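Local coordinates for protein Xaa-Pro Dipeptidase (PDB 2QS8) that probably hydrolyses dipeptides or small peptides as a metal-containing TIM-barrel enzyme of the amidohydrolase superfamily, here holding methionine and magnesium in its active site, at residues L372-E376 with S377-A381; I84-R88 with E89-I93; F213-E216 with E217-V221. All coordinates share one frame; numbering follows the deposited sequence.

Contact 1. Residues L372-E376 with S377-A381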
loop_
_atom_site.group_PDB
_atom_site.type_symbol
_atom_site.label_atom_id
_atom_site.label_comp_id
_atom_site.label_asym_id
_atom_site.label_seq_id
_atom_site.Cartn_x
_atom_site.Cartn_y
_atom_site.Cartn_z
ATOM N N LEU A 372 -12.347 17.427 -36.885
ATOM C CA LEU A 372 -11.499 16.782 -37.876
ATOM C C LEU A 372 -12.135 15.475 -38.318
ATOM O O LEU A 372 -13.168 15.074 -37.783
ATOM C CB LEU A 372 -10.120 16.499 -37.268
ATOM C CG LEU A 372 -9.247 17.723 -36.982
ATOM C CD1 LEU A 372 -8.147 17.368 -35.981
ATOM C CD2 LEU A 372 -8.656 18.230 -38.290
ATOM N N GLY A 373 -11.525 14.817 -39.303
ATOM C CA GLY A 373 -12.046 13.540 -39.754
ATOM C C GLY A 373 -12.797 13.537 -41.068
ATOM O O GLY A 373 -13.054 12.471 -41.627
ATOM N N SER A 374 -13.150 14.713 -41.570
ATOM C CA SER A 374 -13.879 14.806 -42.832
ATOM C C SER A 374 -13.738 16.185 -43.456
ATOM O O SER A 374 -13.471 17.173 -42.768
ATOM C CB SER A 374 -15.367 14.505 -42.624
ATOM O OG SER A 374 -15.978 15.508 -41.831
ATOM N N ILE A 375 -13.908 16.248 -44.769
ATOM C CA ILE A 375 -13.818 17.523 -45.461
ATOM C C ILE A 375 -15.241 18.060 -45.538
ATOM O O ILE A 375 -16.010 17.731 -46.441
ATOM C CB ILE A 375 -13.187 17.347 -46.837
ATOM C CG1 ILE A 375 -11.779 16.754 -46.652
ATOM C CG2 ILE A 375 -13.127 18.684 -47.557
ATOM C CD1 ILE A 375 -11.016 16.486 -47.925
ATOM N N GLU A 376 -15.576 18.871 -44.541
ATOM C CA GLU A 376 -16.896 19.454 -44.388
ATOM C C GLU A 376 -16.732 20.882 -43.897
ATOM O O GLU A 376 -15.786 21.190 -43.168
ATOM C CB GLU A 376 -17.686 18.647 -43.353
ATOM C CG GLU A 376 -19.035 18.125 -43.830
ATOM C CD GLU A 376 -19.516 16.911 -43.029
ATOM O OE1 GLU A 376 -20.656 16.457 -43.269
ATOM O OE2 GLU A 376 -18.758 16.404 -42.173
ATOM N N SER A 377 -17.657 21.748 -44.293
ATOM C CA SER A 377 -17.612 23.147 -43.892
ATOM C C SER A 377 -17.617 23.285 -42.371
ATOM O O SER A 377 -18.428 22.660 -41.683
ATOM C CB SER A 377 -18.814 23.900 -44.477
ATOM O OG SER A 377 -18.854 23.789 -45.891
ATOM N N GLY A 378 -16.711 24.111 -41.856
ATOM C CA GLY A 378 -16.626 24.316 -40.425
ATOM C C GLY A 378 -15.473 23.572 -39.767
ATOM O O GLY A 378 -14.865 24.081 -38.829
ATOM N N LYS A 379 -15.158 22.377 -40.256
ATOM C CA LYS A 379 -14.069 21.591 -39.675
ATOM C C LYS A 379 -12.693 22.160 -39.972
ATOM O O LYS A 379 -12.548 23.025 -40.834
ATOM C CB LYS A 379 -14.138 20.141 -40.157
ATOM C CG LYS A 379 -15.268 19.355 -39.516
ATOM C CD LYS A 379 -15.073 17.861 -39.685
ATOM C CE LYS A 379 -16.150 17.079 -38.946
ATOM N NZ LYS A 379 -15.954 15.606 -39.068
ATOM N N LEU A 380 -11.686 21.681 -39.248
ATOM C CA LEU A 380 -10.316 22.143 -39.442
ATOM C C LEU A 380 -9.781 21.690 -40.797
ATOM O O LEU A 380 -10.085 20.586 -41.271
ATOM C CB LEU A 380 -9.416 21.626 -38.311
ATOM C CG LEU A 380 -9.709 22.172 -36.901
ATOM C CD1 LEU A 380 -8.830 21.469 -35.861
ATOM C CD2 LEU A 380 -9.453 23.671 -36.868
ATOM N N ALA A 381 -8.980 22.552 -41.414
ATOM C CA ALA A 381 -8.404 22.290 -42.727
ATOM C C ALA A 381 -7.196 21.351 -42.746
ATOM O O ALA A 381 -6.048 21.788 -42.872
ATOM C CB ALA A 381 -8.045 23.614 -43.408
HETATM O O HOH W 1 -11.490 18.133 -40.933
#
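A type II beta turn from Glu376 to Lys379 folds the loop between helix 360-365 and strand 383-386 back on itself, and it illustrates how one lysine can tie a loop together from inside. The turn is closed by Lys379 N donating to Glu376 O at 3.2 Å, a moderately bent bond (151°). Gly378, with phi 103°, occupies a backbone shape in which any CB would press on the carbonyl of the residue before.

The Lys379 side chain then runs back across the loop, fully extended beyond CG, and its CD passes 3.3 Å from Ser374 OG. At its end NZ gives one bond to Ser374 OG (2.8 Å) and another to Leu372 O (3.1 Å), approaching the latter from above the carbonyl plane. Glu369 O, just upstream, is a third acceptor, so three oxygens grip this buried ammonium.

Ser374 OG acts in both directions. It sits between the backbone N and the carbonyl carbon (chi1 66°), and from there it receives the lysine and donates to Glu376 OE2, 2.9 Å away, on the anti side and somewhat out of the carboxylate plane. That carboxylate stays 4.3 Å (OE2) from Lys379 NZ, beyond a salt bridge, and makes its salt bridge with Lys20 instead.

At the loop's other end Leu372 CD2 lies 3.5 Å from Leu380 CB, the two side chains crossing obliquely, while a water donates to both Ser374 O and Leu380 O and bridges the two arms of the loop. Backbone bonds to Asp18 and Ile37 fasten the loop to the beta-rich region formed by the N-terminal strands. The run Gly-Lys-Leu-Ala-Asp fits the Gly-Lys-X-Ala-Asp pattern common near the end of amidohydrolase barrels, where the chain returns to the small beta domain.

Contact 2. Residues I84-R88 with E89-I93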
loop_
_atom_site.group_PDB
_atom_site.type_symbol
_atom_site.label_atom_id
_atom_site.label_comp_id
_atom_site.label_asym_id
_atom_site.label_seq_id
_atom_site.Cartn_x
_atom_site.Cartn_y
_atom_site.Cartn_z
ATOM N N ILE A 84 23.662 -0.663 -28.612
ATOM C CA ILE A 84 23.864 -1.165 -27.259
ATOM C C ILE A 84 22.965 -0.478 -26.239
ATOM O O ILE A 84 22.513 -1.104 -25.289
ATOM C CB ILE A 84 25.326 -1.007 -26.820
ATOM C CG1 ILE A 84 26.242 -1.685 -27.843
ATOM C CG2 ILE A 84 25.535 -1.640 -25.443
ATOM C CD1 ILE A 84 25.962 -3.164 -28.038
ATOM N N LYS A 85 22.712 0.807 -26.443
ATOM C CA LYS A 85 21.863 1.576 -25.546
ATOM C C LYS A 85 21.233 2.712 -26.335
ATOM O O LYS A 85 21.742 3.094 -27.390
ATOM C CB LYS A 85 22.699 2.167 -24.405
ATOM C CG LYS A 85 23.736 3.182 -24.874
ATOM C CD LYS A 85 24.533 3.742 -23.704
ATOM C CE LYS A 85 25.559 4.771 -24.162
ATOM N NZ LYS A 85 24.916 5.958 -24.779
ATOM N N VAL A 86 20.123 3.238 -25.827
ATOM C CA VAL A 86 19.445 4.360 -26.471
ATOM C C VAL A 86 19.074 5.386 -25.409
ATOM O O VAL A 86 18.144 5.171 -24.629
ATOM C CB VAL A 86 18.144 3.932 -27.182
ATOM C CG1 VAL A 86 17.699 5.032 -28.129
ATOM C CG2 VAL A 86 18.354 2.651 -27.936
ATOM N N GLU A 87 19.804 6.496 -25.372
ATOM C CA GLU A 87 19.536 7.547 -24.397
ATOM C C GLU A 87 18.163 8.154 -24.691
ATOM O O GLU A 87 17.646 8.008 -25.806
ATOM C CB GLU A 87 20.606 8.644 -24.474
ATOM C CG GLU A 87 22.047 8.174 -24.276
ATOM C CD GLU A 87 22.369 7.721 -22.855
ATOM O OE1 GLU A 87 21.498 7.813 -21.956
ATOM O OE2 GLU A 87 23.514 7.272 -22.643
ATOM N N ARG A 88 17.578 8.824 -23.697
ATOM C CA ARG A 88 16.276 9.452 -23.884
ATOM C C ARG A 88 16.400 10.553 -24.937
ATOM O O ARG A 88 15.504 10.741 -25.763
ATOM C CB ARG A 88 15.747 10.038 -22.569
ATOM C CG ARG A 88 15.373 8.987 -21.541
ATOM C CD ARG A 88 14.410 9.550 -20.533
ATOM N NE ARG A 88 15.061 10.422 -19.567
ATOM C CZ ARG A 88 14.447 11.408 -18.926
ATOM N NH1 ARG A 88 13.164 11.654 -19.157
ATOM N NH2 ARG A 88 15.108 12.136 -18.037
ATOM N N GLU A 89 17.517 11.272 -24.902
ATOM C CA GLU A 89 17.758 12.322 -25.875
ATOM C C GLU A 89 17.759 11.742 -27.303
ATOM O O GLU A 89 17.261 12.379 -28.226
ATOM C CB GLU A 89 19.090 13.018 -25.601
ATOM C CG GLU A 89 19.120 13.886 -24.340
ATOM C CD GLU A 89 19.229 13.095 -23.037
ATOM O OE1 GLU A 89 19.170 11.847 -23.056
ATOM O OE2 GLU A 89 19.372 13.738 -21.980
HETATM N N MSE A 90 18.324 10.545 -27.485
HETATM C CA MSE A 90 18.352 9.922 -28.814
HETATM C C MSE A 90 16.929 9.550 -29.269
HETATM O O MSE A 90 16.590 9.724 -30.429
HETATM C CB MSE A 90 19.240 8.669 -28.815
HETATM C CG MSE A 90 19.303 7.936 -30.151
HETATM SE SE MSE A 90 20.201 9.096 -31.479
HETATM C CE MSE A 90 22.108 8.894 -30.989
ATOM N N GLN A 91 16.109 9.049 -28.348
ATOM C CA GLN A 91 14.733 8.687 -28.671
ATOM C C GLN A 91 13.983 9.916 -29.196
ATOM O O GLN A 91 13.290 9.854 -30.206
ATOM C CB GLN A 91 14.013 8.142 -27.435
ATOM C CG GLN A 91 14.616 6.863 -26.887
ATOM C CD GLN A 91 14.154 6.529 -25.471
ATOM O OE1 GLN A 91 14.838 5.809 -24.750
ATOM N NE2 GLN A 91 13.003 7.039 -25.076
ATOM N N ALA A 92 14.149 11.033 -28.496
ATOM C CA ALA A 92 13.498 12.281 -28.877
ATOM C C ALA A 92 13.975 12.779 -30.239
ATOM O O ALA A 92 13.167 13.183 -31.074
ATOM C CB ALA A 92 13.738 13.347 -27.809
ATOM N N ILE A 93 15.285 12.749 -30.447
ATOM C CA ILE A 93 15.890 13.177 -31.706
ATOM C C ILE A 93 15.337 12.349 -32.857
ATOM O O ILE A 93 14.917 12.892 -33.871
ATOM C CB ILE A 93 17.429 13.050 -31.640
ATOM C CG1 ILE A 93 17.964 14.144 -30.716
ATOM C CG2 ILE A 93 18.053 13.181 -33.023
ATOM C CD1 ILE A 93 19.399 13.973 -30.324
#
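Val86 and Gln91 meet at the N-terminal end of helix 88-104, where Glu87 holds the N-cap position and the incoming chain rests against the first turn. Val86 has CG1 anti to its backbone nitrogen (chi1 -165°), and this methyl group faces two side chains one residue apart: Gln91 CG at 3.8 Å and CG of selenomethionine Met90 at 3.9 Å. Met90 crosses the valine at about a right angle, then carries its selenium away. Gln91, by contrast, reaches back from the helix, its chain extended beyond CG, and lays that CG 3.4 Å from Glu87 O. An alanine in place of Gln91, lacking CG, is likely to open a gap beside Val86 CG1 and let the chain before the cap shift.

Arg88 and Glu87 find their charged partners outside this packing. Arg88 sends its guanidinium to Asp160 of the second subunit, whereas Glu87 receives Lys85 NZ in a salt bridge at OE2 (2.9 Å). The helix itself starts with Gln91 N donating to Glu87 O at 3.1 Å, its N-H...O angle 156°.

Contact 3. Residues F213-E216 with E217-V221; sequences FTQE and EVDAV
Glu217 OE1 is gripped from two sides of the subunit boundary: by the backbone Thr214 N at 2.9 Å, in a nearly straight bond (163°), and by Arg183 of the third subunit in a salt bridge. The other carboxylate oxygen takes the backbone N-H of Gly174. Thr214 repays the bond, since its OG1 accepts from Glu217 N at 2.9 Å; the two reciprocal bonds make a capping box at the start of helix 215-227. Thr214 has OG1 lying between its backbone nitrogen and carbonyl carbon (chi1 68°), which turns the hydroxyl to the helix end, while CG2 sits 3.3 Å from Glu217 OE1.

One residue on, a second side-chain pair spans a turn of the helix. Gln215, bent at chi2, swings NE2 to Asp219 OD1 at 2.9 Å. The carboxylate oxygen lies close to the amide plane, yet the amide meets it from above the carboxylate plane. The same nitrogen also donates to Arg244 O, so the amide links this helix to helix 239-248.

Phe213, just before the cap, puts its ring under the first turns. Its CE2 touches Val221 CG2 at 3.7 Å, and its edge faces Val218 N, with CD2 3.9 Å from that nitrogen. The ring also rests on Ile195 of strand 192-196, so the capped end is seated on the barrel.

With three donors around its carboxylate, at the N-terminal end of a helix, the buried Glu217 is likely to remain ionised, its charge answered partly by the helix and partly by a neighbouring subunit.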
loop_
_atom_site.group_PDB
_atom_site.type_symbol
_atom_site.label_atom_id
_atom_site.label_comp_id
_atom_site.label_asym_id
_atom_site.label_seq_id
_atom_site.Cartn_x
_atom_site.Cartn_y
_atom_site.Cartn_z
ATOM N N PHE A 213 -3.741 -7.906 -15.802
ATOM C CA PHE A 213 -4.454 -6.923 -14.997
ATOM C C PHE A 213 -5.636 -7.676 -14.398
ATOM O O PHE A 213 -6.297 -8.456 -15.094
ATOM C CB PHE A 213 -4.977 -5.762 -15.850
ATOM C CG PHE A 213 -4.061 -4.560 -15.903
ATOM C CD1 PHE A 213 -2.870 -4.594 -16.623
ATOM C CD2 PHE A 213 -4.401 -3.392 -15.232
ATOM C CE1 PHE A 213 -2.030 -3.476 -16.676
ATOM C CE2 PHE A 213 -3.566 -2.264 -15.274
ATOM C CZ PHE A 213 -2.380 -2.309 -15.999
ATOM N N THR A 214 -5.895 -7.471 -13.116
ATOM C CA THR A 214 -7.035 -8.117 -12.470
ATOM C C THR A 214 -8.234 -7.243 -12.859
ATOM O O THR A 214 -8.055 -6.120 -13.332
ATOM C CB THR A 214 -6.898 -8.107 -10.940
ATOM O OG1 THR A 214 -7.002 -6.757 -10.490
ATOM C CG2 THR A 214 -5.531 -8.682 -10.490
ATOM N N GLN A 215 -9.454 -7.739 -12.667
ATOM C CA GLN A 215 -10.626 -6.956 -13.031
ATOM C C GLN A 215 -10.634 -5.684 -12.181
ATOM O O GLN A 215 -10.931 -4.595 -12.671
ATOM C CB GLN A 215 -11.909 -7.754 -12.813
ATOM C CG GLN A 215 -13.141 -7.060 -13.373
ATOM C CD GLN A 215 -13.060 -6.880 -14.884
ATOM O OE1 GLN A 215 -13.010 -7.853 -15.647
ATOM N NE2 GLN A 215 -13.048 -5.627 -15.327
ATOM N N GLU A 216 -10.300 -5.829 -10.905
ATOM C CA GLU A 216 -10.239 -4.685 -9.996
ATOM C C GLU A 216 -9.212 -3.645 -10.482
ATOM O O GLU A 216 -9.458 -2.442 -10.423
ATOM C CB GLU A 216 -9.865 -5.167 -8.595
ATOM C CG GLU A 216 -9.554 -4.075 -7.587
ATOM C CD GLU A 216 -9.108 -4.644 -6.235
ATOM O OE1 GLU A 216 -8.200 -5.504 -6.211
ATOM O OE2 GLU A 216 -9.662 -4.230 -5.193
ATOM N N GLU A 217 -8.065 -4.110 -10.958
ATOM C CA GLU A 217 -7.033 -3.208 -11.436
ATOM C C GLU A 217 -7.425 -2.480 -12.730
ATOM O O GLU A 217 -7.205 -1.277 -12.848
ATOM C CB GLU A 217 -5.703 -3.957 -11.632
ATOM C CG GLU A 217 -5.116 -4.549 -10.346
ATOM C CD GLU A 217 -3.873 -5.406 -10.584
ATOM O OE1 GLU A 217 -3.793 -6.114 -11.606
ATOM O OE2 GLU A 217 -2.975 -5.388 -9.723
ATOM N N VAL A 218 -8.005 -3.183 -13.696
ATOM C CA VAL A 218 -8.383 -2.509 -14.930
ATOM C C VAL A 218 -9.607 -1.625 -14.710
ATOM O O VAL A 218 -9.754 -0.598 -15.370
ATOM C CB VAL A 218 -8.603 -3.509 -16.117
ATOM C CG1 VAL A 218 -9.699 -4.511 -15.799
ATOM C CG2 VAL A 218 -8.941 -2.734 -17.373
ATOM N N ASP A 219 -10.479 -1.996 -13.776
ATOM C CA ASP A 219 -11.637 -1.150 -13.479
ATOM C C ASP A 219 -11.072 0.177 -12.947
ATOM O O ASP A 219 -11.543 1.257 -13.304
ATOM C CB ASP A 219 -12.550 -1.771 -12.401
ATOM C CG ASP A 219 -13.412 -2.915 -12.934
ATOM O OD1 ASP A 219 -13.581 -3.014 -14.162
ATOM O OD2 ASP A 219 -13.933 -3.714 -12.124
ATOM N N ALA A 220 -10.050 0.072 -12.094
ATOM C CA ALA A 220 -9.409 1.244 -11.506
ATOM C C ALA A 220 -8.804 2.146 -12.579
ATOM O O ALA A 220 -8.776 3.357 -12.416
ATOM C CB ALA A 220 -8.333 0.821 -10.507
ATOM N N VAL A 221 -8.327 1.545 -13.670
ATOM C CA VAL A 221 -7.746 2.304 -14.770
ATOM C C VAL A 221 -8.827 3.175 -15.407
ATOM O O VAL A 221 -8.632 4.372 -15.617
ATOM C CB VAL A 221 -7.168 1.371 -15.879
ATOM C CG1 VAL A 221 -6.736 2.189 -17.079
ATOM C CG2 VAL A 221 -6.002 0.564 -15.342
#

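In the fold
Along the chain the order is contact 2, contact 3, contact 1. Contacts 2 and 3 each start a helix, 88-104 and 215-227, and their centres are 32 Å apart; the second helix belongs to a beta-alpha-beta unit of the TIM barrel, between strands 192-196 and 231-236. Contact 1 lies about 37 Å, centre to centre, from each of them, in the loop that leads to strand 383-386 beside the N-terminal strands. None touches another. The two helix starts also meet neighbouring subunits, a different one each, while the loop of contact 1 ties the end of the barrel to the beta region within one chain.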